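Local coordinates for extracellular protein 11-1 (Passalora fulva, PDB 6ZUQ) that is a secreted, disulfide-rich, zinc-binding protein of a plant-pathogenic fungus, probably an effector acting outside the host cells, though its precise role is not established, at residues F17-G22 with G70-I75. Sequence-based numbering, arbitrary orientation.
Sequences FRIPGG and GSKTCI
Phe17 lays one ring face over the CB of Cys74, which sits 3.8 Å from the ring centroid and 18° off the normal, a CH-pi contact. The torsion of Phe17 that sets CG between its backbone N and carbonyl carbon (chi1 52°) swings the ring across to the neighbouring strand. The ring also meets that of His15, a zinc ligand. The Cys74 sulfur, disulfide-bonded to Cys25, meets the Phe17 ring obliquely and has CD1 of Ile19 against it at 3.6 Å. This is the tight face of an antiparallel pair of inner strands, 6-20 and 71-86, in a four-stranded sheet. Between residues 17-22 and 70-75 the hydrogen-bonded pairs are Phe17 with Cys74 and Ile19 with Lys72; Cys74 N reaches Phe17 O at 2.8 Å, nearly straight (171°). An alanine in place of Phe17 would probably uncover Cys74 CB and SG on this side and leave the His15 ring without this neighbour. On the other face, solvent-exposed Arg18 runs beside Thr73, and a water bridges Arg18 NE (2.9 Å) and Thr73 OG1. Back on the face of Ile19 and Cys74, Lys72 extends past Gly21; its NZ hydrogen-bonds to Asp23 O and makes a salt bridge with Glu62.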
ATOM      1  N   PHE A  17      11.950  -1.509  10.074  1.00 31.51           N
ATOM      2  CA  PHE A  17      13.344  -1.131  10.509  1.00 32.73           C
ATOM      3  C   PHE A  17      13.680  -1.645  11.906  1.00 32.17           C
ATOM      4  O   PHE A  17      12.790  -2.031  12.696  1.00 29.60           O
ATOM      5  CB  PHE A  17      13.568   0.380  10.402  1.00 30.77           C
ATOM      6  CG  PHE A  17      12.492   1.208  11.093  1.00 30.98           C
ATOM      7  CD1 PHE A  17      11.217   1.367  10.564  1.00 33.37           C
ATOM      8  CD2 PHE A  17      12.740   1.741  12.360  1.00 33.62           C
ATOM      9  CE1 PHE A  17      10.245   2.126  11.226  1.00 33.97           C
ATOM     10  CE2 PHE A  17      11.787   2.506  13.003  1.00 35.35           C
ATOM     11  CZ  PHE A  17      10.532   2.668  12.457  1.00 35.54           C
ATOM     12  N   ARG A  18      14.961  -1.626  12.236  1.00 31.73           N
ATOM     13  CA  ARG A  18      15.449  -2.068  13.560  1.00 35.89           C
ATOM     14  C   ARG A  18      15.738  -0.835  14.414  1.00 34.67           C
ATOM     15  O   ARG A  18      16.250   0.127  13.908  1.00 32.08           O
ATOM     16  CB  ARG A  18      16.715  -2.940  13.406  1.00 36.50           C
ATOM     17  CG  ARG A  18      16.423  -4.414  13.186  1.00 43.67           C
ATOM     18  CD  ARG A  18      16.216  -4.776  11.751  1.00 53.31           C
ATOM     19  NE  ARG A  18      16.156  -6.203  11.526  1.00 59.54           N
ATOM     20  CZ  ARG A  18      17.282  -6.976  11.325  1.00 72.43           C
ATOM     21  NH1 ARG A  18      18.519  -6.464  11.328  1.00 66.16           N
ATOM     22  NH2 ARG A  18      17.171  -8.280  11.122  1.00 71.95           N
ATOM     23  N   ILE A  19      15.450  -0.936  15.699  1.00 30.51           N
ATOM     24  CA  ILE A  19      15.770   0.095  16.702  1.00 32.06           C
ATOM     25  C   ILE A  19      16.482  -0.527  17.896  1.00 32.12           C
ATOM     26  O   ILE A  19      16.274  -1.707  18.191  1.00 30.93           O
ATOM     27  CB  ILE A  19      14.484   0.841  17.137  1.00 38.35           C
ATOM     28  CG1 ILE A  19      13.535  -0.056  17.953  1.00 34.94           C
ATOM     29  CG2 ILE A  19      13.822   1.559  15.951  1.00 33.16           C
ATOM     30  CD1 ILE A  19      12.465   0.741  18.709  1.00 35.65           C
ATOM     31  N   PRO A  20      17.198   0.284  18.701  1.00 37.25           N
ATOM     32  CA  PRO A  20      17.795  -0.226  19.955  1.00 39.85           C
ATOM     33  C   PRO A  20      16.720  -0.798  20.903  1.00 39.42           C
ATOM     34  O   PRO A  20      15.589  -0.279  20.992  1.00 36.40           O
ATOM     35  CB  PRO A  20      18.418   1.021  20.587  1.00 38.24           C
ATOM     36  CG  PRO A  20      18.630   1.956  19.461  1.00 36.33           C
ATOM     37  CD  PRO A  20      17.477   1.724  18.517  1.00 37.67           C
ATOM     38  N   GLY A  21      17.024  -1.939  21.506  1.00 36.24           N
ATOM     39  CA  GLY A  21      16.116  -2.723  22.352  1.00 37.55           C
ATOM     40  C   GLY A  21      15.538  -1.980  23.550  1.00 39.06           C
ATOM     41  O   GLY A  21      14.443  -2.333  23.967  1.00 43.17           O
ATOM     42  N   GLY A  22      16.209  -0.944  24.025  1.00 39.23           N
ATOM     43  CA  GLY A  22      15.671  -0.110  25.103  1.00 37.09           C
ATOM     44  C   GLY A  22      14.666   0.940  24.613  1.00 44.06           C
ATOM     45  O   GLY A  22      13.978   1.538  25.422  1.00 40.24           O
ATOM     46  N   GLY A  70      20.294  -7.379  20.238  1.00 38.94           N
ATOM     47  CA  GLY A  70      19.540  -6.637  21.253  1.00 38.95           C
ATOM     48  C   GLY A  70      18.553  -5.644  20.654  1.00 39.79           C
ATOM     49  O   GLY A  70      18.047  -4.785  21.380  1.00 43.01           O
ATOM     50  N   SER A  71      18.241  -5.754  19.371  1.00 43.20           N
ATOM     51  CA  SER A  71      17.362  -4.789  18.657  1.00 40.57           C
ATOM     52  C   SER A  71      15.904  -5.253  18.641  1.00 39.91           C
ATOM     53  O   SER A  71      15.616  -6.455  18.762  1.00 35.81           O
ATOM     54  CB  SER A  71      17.794  -4.598  17.222  1.00 42.12           C
ATOM     55  OG  SER A  71      19.212  -4.626  17.089  1.00 51.67           O
ATOM     56  N   LYS A  72      15.005  -4.278  18.434  1.00 35.07           N
ATOM     57  CA  LYS A  72      13.584  -4.554  18.168  1.00 31.62           C
ATOM     58  C   LYS A  72      13.296  -4.251  16.707  1.00 34.24           C
ATOM     59  O   LYS A  72      13.895  -3.352  16.116  1.00 32.55           O
ATOM     60  CB  LYS A  72      12.694  -3.635  19.002  1.00 37.04           C
ATOM     61  CG  LYS A  72      12.681  -3.925  20.496  1.00 41.11           C
ATOM     62  CD  LYS A  72      11.858  -2.840  21.175  1.00 41.12           C
ATOM     63  CE  LYS A  72      11.577  -3.091  22.634  1.00 49.87           C
ATOM     64  NZ  LYS A  72      10.848  -1.922  23.210  1.00 54.35           N
ATOM     65  N   THR A  73      12.359  -4.973  16.149  1.00 34.77           N
ATOM     66  CA  THR A  73      11.834  -4.773  14.803  1.00 35.94           C
ATOM     67  C   THR A  73      10.585  -3.876  14.910  1.00 36.51           C
ATOM     68  O   THR A  73       9.698  -4.184  15.681  1.00 35.10           O
ATOM     69  CB  THR A  73      11.561  -6.102  14.114  1.00 36.71           C
ATOM     70  OG1 THR A  73      12.807  -6.756  13.927  1.00 41.73           O
ATOM     71  CG2 THR A  73      10.950  -5.904  12.729  1.00 45.91           C
ATOM     72  N   CYS A  74      10.558  -2.815  14.151  1.00 30.61           N
ATOM     73  CA  CYS A  74       9.430  -1.867  14.041  1.00 32.82           C
ATOM     74  C   CYS A  74       8.846  -2.002  12.658  1.00 35.80           C
ATOM     75  O   CYS A  74       9.596  -2.025  11.663  1.00 32.72           O
ATOM     76  CB  CYS A  74       9.858  -0.426  14.212  1.00 38.27           C
ATOM     77  SG  CYS A  74      10.566  -0.090  15.825  0.71 41.28           S
ATOM     78  N   ILE A  75       7.536  -2.102  12.592  1.00 33.03           N
ATOM     79  CA  ILE A  75       6.794  -2.149  11.319  1.00 33.44           C
ATOM     80  C   ILE A  75       5.766  -1.030  11.378  1.00 34.47           C
ATOM     81  O   ILE A  75       4.806  -1.130  12.123  1.00 33.53           O
ATOM     82  CB  ILE A  75       6.186  -3.513  11.014  1.00 31.85           C
ATOM     83  CG1 ILE A  75       7.248  -4.627  10.983  1.00 37.09           C
ATOM     84  CG2 ILE A  75       5.390  -3.417   9.707  1.00 35.59           C
ATOM     85  CD1 ILE A  75       6.742  -6.025  10.809  1.00 40.49           C
TER
HETATM   86  O   HOH W   1      13.380  -6.656  10.882  1.00 44.76           O